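PDB 1JPD: L-Ala-D/L-Glu Epimerase from Escherichia coli, which belongs to the enolase superfamily, joining an N-terminal domain of sheet and helices to a C-terminal domain related to the TIM barrel. Local coordinates for residues His3-Lys8 with Leu37-Ile42; Leu76-Leu81 with Cys96-Leu101; Ile177-Glu182 with Met203-Leu208; Leu223-Asp228 with Arg243-Asn248. All blocks are in the same frame, centred on the assembly; numbering follows the deposited sequence.

Contact 1: His3-Lys8 with Leu37-Ile42. Residue 3 of segment 3-8 comes from a tag, linker or insertion.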
loop_
_atom_site.group_PDB
_atom_site.type_symbol
_atom_site.label_atom_id
_atom_site.label_comp_id
_atom_site.label_asym_id
_atom_site.label_seq_id
_atom_site.Cartn_x
_atom_site.Cartn_y
_atom_site.Cartn_z
ATOM N N HIS A 3 17.435 27.101 6.469
ATOM C CA HIS A 3 16.617 26.071 7.110
ATOM C C HIS A 3 17.477 25.034 7.838
ATOM O O HIS A 3 17.894 24.047 7.236
ATOM C CB HIS A 3 15.757 25.347 6.064
ATOM C CG HIS A 3 14.851 26.249 5.283
ATOM N ND1 HIS A 3 13.754 26.872 5.840
ATOM C CD2 HIS A 3 14.874 26.623 3.982
ATOM C CE1 HIS A 3 13.142 27.590 4.917
ATOM N NE2 HIS A 3 13.800 27.456 3.779
ATOM N N MET A 4 17.747 25.254 9.123
ATOM C CA MET A 4 18.540 24.306 9.909
ATOM C C MET A 4 17.591 23.354 10.652
ATOM O O MET A 4 16.572 23.786 11.190
ATOM C CB MET A 4 19.432 25.056 10.904
ATOM C CG MET A 4 20.571 25.846 10.260
ATOM S SD MET A 4 21.730 24.797 9.340
ATOM C CE MET A 4 22.751 24.118 10.681
ATOM N N ARG A 5 17.922 22.064 10.686
ATOM C CA ARG A 5 17.054 21.079 11.335
ATOM C C ARG A 5 17.758 20.063 12.234
ATOM O O ARG A 5 18.961 19.838 12.124
ATOM C CB ARG A 5 16.284 20.295 10.269
ATOM C CG ARG A 5 15.553 21.125 9.223
ATOM C CD ARG A 5 15.278 20.268 7.997
ATOM N NE ARG A 5 14.521 20.958 6.956
ATOM C CZ ARG A 5 14.542 20.604 5.674
ATOM N NH1 ARG A 5 15.286 19.576 5.289
ATOM N NH2 ARG A 5 13.821 21.273 4.779
ATOM N N THR A 6 16.980 19.440 13.114
ATOM C CA THR A 6 17.482 18.405 14.015
ATOM C C THR A 6 16.777 17.099 13.616
ATOM O O THR A 6 15.582 17.101 13.306
ATOM C CB THR A 6 17.177 18.741 15.499
ATOM O OG1 THR A 6 15.762 18.862 15.692
ATOM C CG2 THR A 6 17.852 20.048 15.894
ATOM N N VAL A 7 17.510 15.993 13.612
ATOM C CA VAL A 7 16.938 14.713 13.214
ATOM C C VAL A 7 16.972 13.665 14.314
ATOM O O VAL A 7 17.984 13.486 14.990
ATOM C CB VAL A 7 17.677 14.133 11.979
ATOM C CG1 VAL A 7 17.080 12.791 11.590
ATOM C CG2 VAL A 7 17.592 15.103 10.816
ATOM N N LYS A 8 15.850 12.976 14.489
ATOM C CA LYS A 8 15.745 11.912 15.478
ATOM C C LYS A 8 15.239 10.684 14.739
ATOM O O LYS A 8 14.219 10.739 14.042
ATOM C CB LYS A 8 14.765 12.285 16.593
ATOM C CG LYS A 8 15.262 13.354 17.556
ATOM C CD LYS A 8 14.150 13.778 18.509
ATOM C CE LYS A 8 14.548 14.979 19.356
ATOM N NZ LYS A 8 13.375 15.539 20.094
ATOM N N LEU A 37 11.696 15.240 12.306
ATOM C CA LEU A 37 12.474 16.404 11.875
ATOM C C LEU A 37 12.011 17.632 12.652
ATOM O O LEU A 37 10.841 17.735 13.016
ATOM C CB LEU A 37 12.287 16.654 10.372
ATOM C CG LEU A 37 12.679 15.539 9.400
ATOM C CD1 LEU A 37 12.392 15.982 7.982
ATOM C CD2 LEU A 37 14.146 15.201 9.560
ATOM N N GLU A 38 12.924 18.564 12.904
ATOM C CA GLU A 38 12.575 19.768 13.652
ATOM C C GLU A 38 13.134 21.054 13.049
ATOM O O GLU A 38 14.325 21.339 13.161
ATOM C CB GLU A 38 13.055 19.640 15.094
ATOM C CG GLU A 38 12.726 20.834 15.974
ATOM C CD GLU A 38 11.750 20.486 17.080
ATOM O OE1 GLU A 38 11.970 19.465 17.768
ATOM O OE2 GLU A 38 10.767 21.234 17.270
ATOM N N GLU A 39 12.252 21.819 12.413
ATOM C CA GLU A 39 12.602 23.091 11.789
ATOM C C GLU A 39 12.164 24.178 12.762
ATOM O O GLU A 39 11.270 24.983 12.477
ATOM C CB GLU A 39 11.866 23.244 10.454
ATOM C CG GLU A 39 12.105 24.569 9.737
ATOM C CD GLU A 39 13.106 24.457 8.603
ATOM O OE1 GLU A 39 13.455 25.499 8.003
ATOM O OE2 GLU A 39 13.543 23.326 8.303
ATOM N N GLU A 40 12.808 24.164 13.925
ATOM C CA GLU A 40 12.553 25.097 15.016
ATOM C C GLU A 40 11.091 25.198 15.452
ATOM O O GLU A 40 10.297 25.948 14.875
ATOM C CB GLU A 40 13.097 26.488 14.668
ATOM C CG GLU A 40 12.374 27.194 13.536
ATOM C CD GLU A 40 13.094 28.440 13.062
ATOM O OE1 GLU A 40 13.123 29.441 13.816
ATOM O OE2 GLU A 40 13.634 28.414 11.932
ATOM N N GLY A 41 10.745 24.434 16.484
ATOM C CA GLY A 41 9.394 24.462 17.007
ATOM C C GLY A 41 8.481 23.535 16.262
ATOM O O GLY A 41 7.713 22.792 16.867
ATOM N N ILE A 42 8.574 23.570 14.942
ATOM C CA ILE A 42 7.738 22.718 14.120
ATOM C C ILE A 42 8.398 21.362 13.929
ATOM O O ILE A 42 9.571 21.285 13.570
ATOM C CB ILE A 42 7.495 23.353 12.741
ATOM C CG1 ILE A 42 7.142 24.834 12.909
ATOM C CG2 ILE A 42 6.365 22.623 12.013
ATOM C CD1 ILE A 42 5.924 25.093 13.776
#
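Thr-6 and Glu-38 face each other as a hydrogen-bonded antiparallel pair, tying the outermost strand 6-15 to strand 29-39 in the three-stranded meander of the N-terminal domain. Thr-6 N donates to Glu-38 O at 3.3 Å, while the return bond from Glu-38 N to Thr-6 O is weak. The packed face belongs to the non-hydrogen-bonded pair Val-7 and Leu-37, whose side chains lie side by side and meet at Val-7 CG2 and Leu-37 CD2, 3.7 Å apart. Leu-98 of helix 89-104 covers Leu-37, and Val-69 and Leu-72 cover Val-7. The opposite face is looser and more solvent-accessible: Thr-6 and Glu-38 point the same way there, and Lys-8 NZ stays 4.8 Å from Glu-38 OE1, opposite charges that do not touch. Beyond the paired residues, buried Glu-39 bends at chi2 (101°), which brings CD round, and its carboxylate takes two donors from segment 3-8. OE2 lies in the guanidinium plane of Arg-5 and forms a salt bridge with Arg-5 NE at 2.9 Å, leaving Arg-5 NH1 to donate to Leu-76 O. The second donor is tag-derived: His-3 ND1 reaches Glu-39 OE1 at 2.6 Å, with OE1 tilted 17° out of the imidazole plane.

Contact 2: Leu76-Leu81 with Cys96-Leu101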
loop_
_atom_site.group_PDB
_atom_site.type_symbol
_atom_site.label_atom_id
_atom_site.label_comp_id
_atom_site.label_asym_id
_atom_site.label_seq_id
_atom_site.Cartn_x
_atom_site.Cartn_y
_atom_site.Cartn_z
ATOM N N LEU A 76 18.038 19.852 3.496
ATOM C CA LEU A 76 17.710 18.990 2.358
ATOM C C LEU A 76 16.226 19.018 2.019
ATOM O O LEU A 76 15.402 18.578 2.811
ATOM C CB LEU A 76 18.114 17.549 2.661
ATOM C CG LEU A 76 17.926 16.555 1.515
ATOM C CD1 LEU A 76 18.902 16.897 0.400
ATOM C CD2 LEU A 76 18.158 15.137 2.016
ATOM N N THR A 77 15.883 19.532 0.845
ATOM C CA THR A 77 14.482 19.585 0.446
ATOM C C THR A 77 14.052 18.229 -0.097
ATOM O O THR A 77 14.871 17.327 -0.269
ATOM C CB THR A 77 14.234 20.632 -0.654
ATOM O OG1 THR A 77 15.083 20.353 -1.774
ATOM C CG2 THR A 77 14.504 22.034 -0.136
ATOM N N ARG A 78 12.758 18.095 -0.363
ATOM C CA ARG A 78 12.208 16.861 -0.898
ATOM C C ARG A 78 12.722 16.626 -2.309
ATOM O O ARG A 78 13.008 15.493 -2.693
ATOM C CB ARG A 78 10.683 16.933 -0.912
ATOM C CG ARG A 78 10.035 16.677 0.437
ATOM C CD ARG A 78 8.745 17.460 0.578
ATOM N NE ARG A 78 9.023 18.884 0.747
ATOM C CZ ARG A 78 8.121 19.848 0.603
ATOM N NH1 ARG A 78 6.868 19.546 0.283
ATOM N NH2 ARG A 78 8.474 21.113 0.777
ATOM N N GLU A 79 12.845 17.695 -3.086
ATOM C CA GLU A 79 13.324 17.549 -4.453
ATOM C C GLU A 79 14.758 17.026 -4.472
ATOM O O GLU A 79 15.112 16.216 -5.327
ATOM C CB GLU A 79 13.248 18.878 -5.205
ATOM C CG GLU A 79 13.498 18.723 -6.693
ATOM C CD GLU A 79 13.795 20.039 -7.379
ATOM O OE1 GLU A 79 12.869 20.867 -7.528
ATOM O OE2 GLU A 79 14.967 20.245 -7.765
ATOM N N GLU A 80 15.574 17.480 -3.522
ATOM C CA GLU A 80 16.970 17.052 -3.441
ATOM C C GLU A 80 17.095 15.620 -2.919
ATOM O O GLU A 80 18.012 14.892 -3.296
ATOM C CB GLU A 80 17.781 17.993 -2.530
ATOM C CG GLU A 80 17.730 19.476 -2.905
ATOM C CD GLU A 80 18.619 20.347 -2.021
ATOM O OE1 GLU A 80 19.853 20.362 -2.232
ATOM O OE2 GLU A 80 18.085 21.012 -1.109
ATOM N N LEU A 81 16.167 15.216 -2.054
ATOM C CA LEU A 81 16.184 13.873 -1.472
ATOM C C LEU A 81 15.996 12.746 -2.485
ATOM O O LEU A 81 16.518 11.649 -2.298
ATOM C CB LEU A 81 15.109 13.754 -0.391
ATOM C CG LEU A 81 14.947 12.377 0.249
ATOM C CD1 LEU A 81 16.227 11.986 0.970
ATOM C CD2 LEU A 81 13.776 12.407 1.210
ATOM N N CYS A 96 8.341 11.517 3.697
ATOM C CA CYS A 96 7.117 11.786 4.432
ATOM C C CYS A 96 7.376 12.756 5.572
ATOM O O CYS A 96 6.558 13.634 5.828
ATOM C CB CYS A 96 6.505 10.487 4.961
ATOM S SG CYS A 96 5.840 9.434 3.648
ATOM N N ALA A 97 8.506 12.608 6.256
ATOM C CA ALA A 97 8.828 13.517 7.350
ATOM C C ALA A 97 8.936 14.952 6.818
ATOM O O ALA A 97 8.491 15.891 7.471
ATOM C CB ALA A 97 10.125 13.100 8.017
ATOM N N LEU A 98 9.519 15.117 5.633
ATOM C CA LEU A 98 9.652 16.443 5.033
ATOM C C LEU A 98 8.291 17.030 4.646
ATOM O O LEU A 98 8.070 18.233 4.790
ATOM C CB LEU A 98 10.554 16.394 3.792
ATOM C CG LEU A 98 12.037 16.085 4.016
ATOM C CD1 LEU A 98 12.759 16.028 2.671
ATOM C CD2 LEU A 98 12.654 17.151 4.912
ATOM N N TRP A 99 7.386 16.191 4.141
ATOM C CA TRP A 99 6.046 16.651 3.757
ATOM C C TRP A 99 5.280 17.109 4.994
ATOM O O TRP A 99 4.576 18.113 4.964
ATOM C CB TRP A 99 5.232 15.532 3.093
ATOM C CG TRP A 99 5.453 15.356 1.624
ATOM C CD1 TRP A 99 6.206 14.391 1.014
ATOM C CD2 TRP A 99 4.905 16.158 0.575
ATOM N NE1 TRP A 99 6.158 14.543 -0.351
ATOM C CE2 TRP A 99 5.368 15.622 -0.648
ATOM C CE3 TRP A 99 4.072 17.280 0.548
ATOM C CZ2 TRP A 99 5.024 16.171 -1.884
ATOM C CZ3 TRP A 99 3.734 17.825 -0.681
ATOM C CH2 TRP A 99 4.210 17.269 -1.881
ATOM N N ASP A 100 5.416 16.350 6.077
ATOM C CA ASP A 100 4.737 16.658 7.325
ATOM C C ASP A 100 5.220 18.010 7.821
ATOM O O ASP A 100 4.427 18.843 8.252
ATOM C CB ASP A 100 5.050 15.590 8.367
ATOM C CG ASP A 100 4.074 15.599 9.517
ATOM O OD1 ASP A 100 4.505 15.322 10.656
ATOM O OD2 ASP A 100 2.877 15.868 9.276
ATOM N N LEU A 101 6.534 18.213 7.749
ATOM C CA LEU A 101 7.164 19.453 8.174
ATOM C C LEU A 101 6.752 20.620 7.283
ATOM O O LEU A 101 6.497 21.720 7.767
ATOM C CB LEU A 101 8.680 19.306 8.129
ATOM C CG LEU A 101 9.493 20.553 8.486
ATOM C CD1 LEU A 101 9.306 20.905 9.959
ATOM C CD2 LEU A 101 10.957 20.282 8.178
#
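Leu-98 and Arg-78 carry a helix-helix contact in the N-terminal domain, where the first turn of helix 78-84, begun by a capping box of Thr-77 and Glu-80, lies against the middle of helix 89-104. In that box Glu-80 OE2 accepts from both Thr-77 N and Thr-77 OG1, and the reciprocal bond from Glu-80 N to Thr-77 OG1 is weak. Along segment 96-101, Leu-98 is the first residue to reach across. Its CB meets Arg-78 CG at 3.4 Å as the two side chains run by one another in opposing senses. Farther out, both methyls of Leu-98 approach a carbonyl oxygen, CD1 and CD2 each 3.7 Å from Leu-76 O. Leu-98 CD1 additionally touches Leu-81 CD2 at 4.0 Å. Trp-99 comes next and offers the face of its indole. Arg-78 CD sits over the five-membered ring, 3.9 Å from its centroid and only 1° off the normal, a CH-pi contact. A bend at chi3 (-72°) turns NE from the extended course, and the guanidinium stands nearly upright on the indole, the planes 79° apart. Trp-99 NE1 bonds to Thr-258 OG1, while helix 110-114 also packs on the ring. Arg-78 CZ lies 4.9 Å from the centroid of the six-membered ring of Trp-99 in a cation-pi contact, with NH1 the nearest guanidinium atom, 3.6 Å from Trp-99 CE3.

Contact 3: Ile177-Glu182 with Met203-Leu208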
loop_
_atom_site.group_PDB
_atom_site.type_symbol
_atom_site.label_atom_id
_atom_site.label_comp_id
_atom_site.label_asym_id
_atom_site.label_seq_id
_atom_site.Cartn_x
_atom_site.Cartn_y
_atom_site.Cartn_z
ATOM N N ILE A 177 -12.057 -8.503 -4.908
ATOM C CA ILE A 177 -10.754 -8.426 -5.560
ATOM C C ILE A 177 -9.965 -9.599 -4.983
ATOM O O ILE A 177 -10.161 -9.972 -3.828
ATOM C CB ILE A 177 -10.036 -7.079 -5.321
ATOM C CG1 ILE A 177 -9.797 -6.833 -3.834
ATOM C CG2 ILE A 177 -10.869 -5.943 -5.913
ATOM C CD1 ILE A 177 -9.064 -5.521 -3.573
ATOM N N VAL A 178 -9.114 -10.212 -5.798
ATOM C CA VAL A 178 -8.338 -11.371 -5.367
ATOM C C VAL A 178 -6.838 -11.129 -5.330
ATOM O O VAL A 178 -6.252 -10.648 -6.302
ATOM C CB VAL A 178 -8.598 -12.588 -6.294
ATOM C CG1 VAL A 178 -7.502 -13.633 -6.118
ATOM C CG2 VAL A 178 -9.951 -13.198 -5.987
ATOM N N ASP A 179 -6.222 -11.468 -4.200
ATOM C CA ASP A 179 -4.782 -11.330 -4.045
ATOM C C ASP A 179 -4.212 -12.743 -4.063
ATOM O O ASP A 179 -4.250 -13.448 -3.058
ATOM C CB ASP A 179 -4.435 -10.646 -2.718
ATOM C CG ASP A 179 -2.961 -10.246 -2.630
ATOM O OD1 ASP A 179 -2.212 -10.528 -3.589
ATOM O OD2 ASP A 179 -2.548 -9.647 -1.608
ATOM N N ALA A 180 -3.709 -13.167 -5.217
ATOM C CA ALA A 180 -3.138 -14.503 -5.338
ATOM C C ALA A 180 -1.717 -14.502 -4.783
ATOM O O ALA A 180 -1.060 -15.544 -4.698
ATOM C CB ALA A 180 -3.152 -14.955 -6.798
ATOM N N ASN A 181 -1.248 -13.309 -4.432
ATOM C CA ASN A 181 0.064 -13.118 -3.824
ATOM C C ASN A 181 1.221 -13.985 -4.377
ATOM O O ASN A 181 1.892 -14.694 -3.624
ATOM C CB ASN A 181 -0.086 -13.348 -2.314
ATOM C CG ASN A 181 1.094 -12.826 -1.515
ATOM O OD1 ASN A 181 1.522 -13.469 -0.550
ATOM N ND2 ASN A 181 1.619 -11.648 -1.900
ATOM N N GLU A 182 1.449 -13.930 -5.685
ATOM C CA GLU A 182 2.527 -14.686 -6.329
ATOM C C GLU A 182 2.487 -16.218 -6.195
ATOM O O GLU A 182 3.493 -16.883 -6.447
ATOM C CB GLU A 182 3.889 -14.186 -5.824
ATOM C CG GLU A 182 4.180 -12.736 -6.133
ATOM C CD GLU A 182 5.585 -12.313 -5.743
ATOM O OE1 GLU A 182 5.895 -12.265 -4.535
ATOM O OE2 GLU A 182 6.386 -12.022 -6.652
ATOM N N MET A 203 -11.027 -7.416 -9.833
ATOM C CA MET A 203 -9.599 -7.388 -10.116
ATOM C C MET A 203 -8.812 -8.539 -9.488
ATOM O O MET A 203 -9.156 -9.025 -8.415
ATOM C CB MET A 203 -9.042 -6.036 -9.653
ATOM C CG MET A 203 -7.541 -5.878 -9.744
ATOM S SD MET A 203 -6.688 -6.604 -8.314
ATOM C CE MET A 203 -6.825 -5.245 -7.102
ATOM N N LEU A 204 -7.766 -8.975 -10.185
ATOM C CA LEU A 204 -6.883 -10.045 -9.729
ATOM C C LEU A 204 -5.501 -9.426 -9.500
ATOM O O LEU A 204 -4.933 -8.799 -10.399
ATOM C CB LEU A 204 -6.781 -11.142 -10.785
ATOM C CG LEU A 204 -5.684 -12.186 -10.546
ATOM C CD1 LEU A 204 -5.966 -12.977 -9.260
ATOM C CD2 LEU A 204 -5.614 -13.112 -11.751
ATOM N N GLU A 205 -4.947 -9.622 -8.308
ATOM C CA GLU A 205 -3.656 -9.026 -7.960
ATOM C C GLU A 205 -2.443 -9.961 -7.937
ATOM O O GLU A 205 -2.457 -11.003 -7.283
ATOM C CB GLU A 205 -3.812 -8.319 -6.607
ATOM C CG GLU A 205 -2.581 -7.648 -6.064
ATOM C CD GLU A 205 -2.897 -6.750 -4.872
ATOM O OE1 GLU A 205 -3.872 -7.041 -4.139
ATOM O OE2 GLU A 205 -2.164 -5.758 -4.663
ATOM N N GLN A 206 -1.407 -9.572 -8.673
ATOM C CA GLN A 206 -0.133 -10.299 -8.752
ATOM C C GLN A 206 -0.215 -11.817 -8.612
ATOM O O GLN A 206 0.283 -12.383 -7.642
ATOM C CB GLN A 206 0.825 -9.760 -7.685
ATOM C CG GLN A 206 2.262 -10.276 -7.759
ATOM C CD GLN A 206 3.148 -9.454 -8.686
ATOM O OE1 GLN A 206 2.997 -8.231 -8.792
ATOM N NE2 GLN A 206 4.092 -10.117 -9.344
ATOM N N PRO A 207 -0.822 -12.500 -9.591
ATOM C CA PRO A 207 -0.940 -13.955 -9.537
ATOM C C PRO A 207 0.389 -14.682 -9.720
ATOM O O PRO A 207 0.575 -15.789 -9.203
ATOM C CB PRO A 207 -1.913 -14.256 -10.666
ATOM C CG PRO A 207 -1.564 -13.214 -11.662
ATOM C CD PRO A 207 -1.472 -11.977 -10.801
ATOM N N LEU A 208 1.311 -14.072 -10.456
ATOM C CA LEU A 208 2.610 -14.706 -10.694
ATOM C C LEU A 208 3.776 -13.989 -10.011
ATOM O O LEU A 208 3.690 -12.805 -9.690
ATOM C CB LEU A 208 2.889 -14.796 -12.202
ATOM C CG LEU A 208 1.854 -15.508 -13.080
ATOM C CD1 LEU A 208 2.349 -15.517 -14.520
ATOM C CD2 LEU A 208 1.629 -16.921 -12.592
#
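Asp-179 and Glu-205 close two successive parallel strands on the same face, at the C-terminal ends where TIM-barrel enzymes carry their active sites, their carboxylates crossing obliquely with planes 30° apart. They do not bond: two carboxylate oxygens of like charge, Asp-179 OD2 and Glu-205 OE1, are 3.9 Å apart, and Asp-228 OD2 lies close to Glu-205 OE2, so the acids cluster. Glu-205 runs out extended, with CG anti to the backbone N (179°), and its OE2 accepts from Asn-248 ND2. Asp-179 OD1 turns back to accept from Asn-181 N at 3.1 Å in an Asx turn, from above the carboxylate plane. On the other face Val-178 CG1 meets Leu-204 CD1 at 3.6 Å. Past the strand ends Glu-182 and Gln-206 run alongside each other in the same direction, CG touching CG at 3.5 Å and the carboxylate turned 89° from the amide. Gln-206 NE2 donates to Leu-208 O and OE1 accepts from Asp-228 N; Glu-182 OE1 forms a salt bridge with Arg-53 NE and OE2 accepts from Ala-210 N. The strands pair in register, Val-178 N bonding to Met-203 O (2.9 Å); the register slips by one at Ala-180 and Pro-207, yet Glu-182 N reaches Gln-206 O (2.8 Å). The strands form one beta-alpha-beta unit whose helix 189-198 packs on Leu-204 and Pro-207, while strand 150-154 borders strand 175-179.

Contact 4: Leu223-Asp228 with Arg243-Asn248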
loop_
_atom_site.group_PDB
_atom_site.type_symbol
_atom_site.label_atom_id
_atom_site.label_comp_id
_atom_site.label_asym_id
_atom_site.label_seq_id
_atom_site.Cartn_x
_atom_site.Cartn_y
_atom_site.Cartn_z
ATOM N N LEU A 223 -10.210 -9.985 -16.828
ATOM C CA LEU A 223 -10.480 -9.006 -15.771
ATOM C C LEU A 223 -9.192 -8.246 -15.566
ATOM O O LEU A 223 -8.118 -8.714 -15.945
ATOM C CB LEU A 223 -10.894 -9.667 -14.448
ATOM C CG LEU A 223 -9.835 -10.350 -13.576
ATOM C CD1 LEU A 223 -10.445 -10.702 -12.222
ATOM C CD2 LEU A 223 -9.312 -11.591 -14.269
ATOM N N PRO A 224 -9.278 -7.052 -14.978
ATOM C CA PRO A 224 -8.052 -6.284 -14.759
ATOM C C PRO A 224 -7.118 -7.092 -13.862
ATOM O O PRO A 224 -7.569 -7.746 -12.910
ATOM C CB PRO A 224 -8.555 -5.017 -14.064
ATOM C CG PRO A 224 -9.999 -4.911 -14.509
ATOM C CD PRO A 224 -10.455 -6.341 -14.454
ATOM N N ILE A 225 -5.825 -7.066 -14.173
ATOM C CA ILE A 225 -4.838 -7.782 -13.374
ATOM C C ILE A 225 -3.860 -6.740 -12.832
ATOM O O ILE A 225 -3.251 -5.991 -13.598
ATOM C CB ILE A 225 -4.120 -8.873 -14.220
ATOM C CG1 ILE A 225 -5.150 -9.912 -14.683
ATOM C CG2 ILE A 225 -3.033 -9.555 -13.393
ATOM C CD1 ILE A 225 -4.561 -11.162 -15.319
ATOM N N CYS A 226 -3.725 -6.688 -11.508
ATOM C CA CYS A 226 -2.871 -5.686 -10.850
ATOM C C CYS A 226 -1.464 -6.099 -10.438
ATOM O O CYS A 226 -1.239 -7.200 -9.935
ATOM C CB CYS A 226 -3.584 -5.130 -9.609
ATOM S SG CYS A 226 -2.829 -3.640 -8.912
ATOM N N ALA A 227 -0.522 -5.184 -10.637
ATOM C CA ALA A 227 0.868 -5.414 -10.270
ATOM C C ALA A 227 1.075 -4.927 -8.844
ATOM O O ALA A 227 0.624 -3.834 -8.481
ATOM C CB ALA A 227 1.797 -4.659 -11.216
ATOM N N ASP A 228 1.742 -5.751 -8.037
ATOM C CA ASP A 228 2.033 -5.409 -6.649
ATOM C C ASP A 228 3.545 -5.473 -6.458
ATOM O O ASP A 228 4.221 -4.449 -6.486
ATOM C CB ASP A 228 1.344 -6.390 -5.701
ATOM C CG ASP A 228 1.455 -5.970 -4.240
ATOM O OD1 ASP A 228 2.054 -4.905 -3.962
ATOM O OD2 ASP A 228 0.932 -6.711 -3.375
ATOM N N ARG A 243 1.368 -6.432 -19.411
ATOM C CA ARG A 243 1.276 -7.532 -18.456
ATOM C C ARG A 243 0.247 -7.235 -17.373
ATOM O O ARG A 243 -0.353 -8.155 -16.822
ATOM C CB ARG A 243 2.640 -7.821 -17.819
ATOM C CG ARG A 243 3.648 -8.346 -18.814
ATOM C CD ARG A 243 4.926 -8.844 -18.171
ATOM N NE ARG A 243 5.880 -9.246 -19.202
ATOM C CZ ARG A 243 7.087 -9.747 -18.968
ATOM N NH1 ARG A 243 7.520 -9.921 -17.726
ATOM N NH2 ARG A 243 7.869 -10.067 -19.989
ATOM N N TYR A 244 0.030 -5.950 -17.095
ATOM C CA TYR A 244 -0.919 -5.537 -16.073
ATOM C C TYR A 244 -1.798 -4.342 -16.484
ATOM O O TYR A 244 -1.373 -3.459 -17.233
ATOM C CB TYR A 244 -0.171 -5.177 -14.778
ATOM C CG TYR A 244 0.684 -6.285 -14.195
ATOM C CD1 TYR A 244 2.001 -6.478 -14.609
ATOM C CD2 TYR A 244 0.172 -7.140 -13.231
ATOM C CE1 TYR A 244 2.787 -7.501 -14.071
ATOM C CE2 TYR A 244 0.946 -8.163 -12.690
ATOM C CZ TYR A 244 2.250 -8.340 -13.111
ATOM O OH TYR A 244 3.001 -9.358 -12.566
ATOM N N GLU A 245 -3.024 -4.315 -15.975
ATOM C CA GLU A 245 -3.934 -3.223 -16.266
ATOM C C GLU A 245 -3.878 -2.208 -15.136
ATOM O O GLU A 245 -4.140 -1.022 -15.341
ATOM C CB GLU A 245 -5.369 -3.736 -16.411
ATOM C CG GLU A 245 -5.660 -4.390 -17.743
ATOM C CD GLU A 245 -5.115 -5.799 -17.855
ATOM O OE1 GLU A 245 -4.770 -6.203 -18.986
ATOM O OE2 GLU A 245 -5.047 -6.509 -16.823
ATOM N N MET A 246 -3.512 -2.680 -13.944
ATOM C CA MET A 246 -3.449 -1.835 -12.746
ATOM C C MET A 246 -2.137 -1.987 -11.967
ATOM O O MET A 246 -1.485 -3.031 -12.030
ATOM C CB MET A 246 -4.628 -2.195 -11.831
ATOM C CG MET A 246 -4.782 -1.357 -10.574
ATOM S SD MET A 246 -6.155 -2.002 -9.574
ATOM C CE MET A 246 -7.554 -1.607 -10.664
ATOM N N VAL A 247 -1.754 -0.942 -11.238
ATOM C CA VAL A 247 -0.545 -0.980 -10.422
ATOM C C VAL A 247 -0.934 -0.671 -8.985
ATOM O O VAL A 247 -1.767 0.199 -8.742
ATOM C CB VAL A 247 0.509 0.061 -10.883
ATOM C CG1 VAL A 247 0.934 -0.218 -12.311
ATOM C CG2 VAL A 247 -0.053 1.467 -10.763
ATOM N N ASN A 248 -0.356 -1.396 -8.035
ATOM C CA ASN A 248 -0.643 -1.169 -6.620
ATOM C C ASN A 248 0.457 -0.260 -6.064
ATOM O O ASN A 248 1.602 -0.686 -5.905
ATOM C CB ASN A 248 -0.651 -2.505 -5.873
ATOM C CG ASN A 248 -0.986 -2.355 -4.399
ATOM O OD1 ASN A 248 -0.512 -1.436 -3.733
ATOM N ND2 ASN A 248 -1.790 -3.272 -3.878
#
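Ala-227 rests its methyl on the ring of Tyr-244, CB lying 3.6 Å from the ring centroid in a CH-pi contact over the face. The Ile-225 side chain crosses the same tyrosine at about a right angle, its CG2 4.0 Å from Tyr-244 CD2, and Ile-225 O lies at the ring edge, in plane. On the opposite face of the sheet Cys-226 SG packs against Met-246 CG. At the far end Asp-228 and Asn-248 point the same way with carboxylate and amide stacked, their planes 10° apart. Backbone bonds set this register: Ala-227 N to Met-246 O and Asn-248 N to Ala-227 O, both 2.7 Å, join the parallel strands. At the start of the strands a side chain adds to the backbone bonds: Glu-245 bends at chi2 (77°), swinging CD back, and OE2 accepts from Ile-225 N at 2.8 Å, while Glu-245 N donates to Ile-225 O (2.9 Å). Outer partners fix the polar ends. His-221 ND1 also bonds to Glu-245 OE2, Asp-213 holds the Tyr-244 hydroxyl, Lys-253 NZ forms a salt bridge with Asp-228 OD1, and Asn-248 ND2 is held by Glu-205. The contact lies within the barrel-like C-terminal domain as a beta-alpha-beta unit with the short helix 237-240 as its connection. Strand 225-227 has strand 203-205 as its other neighbour, strand 246-249 has strand 273-276, and helix 189-198 packs on Ile-225.

Overall arrangement
The four contacts follow one another along the chain in two pairs. Contacts 1 and 2 share the N-terminal domain, with centres about 12 Å apart: the end of its antiparallel sheet lies against helix 89-104, where Leu-37 meets Leu-98. Contacts 3 and 4 are consecutive parts of the barrel-like C-terminal domain, with centres about 9 Å apart; strands 203-205 and 225-227 are neighbours, so strands 175-179 to 246-249 run on as one continuous parallel piece. Between the pairs the distances are long: centre to centre, about 42 Å from contact 1 to contact 3 and about 30 Å from contact 2 to contact 4. The N-terminal sheet and helices and the barrel strands thus form two domains of one chain, the enolase-superfamily architecture.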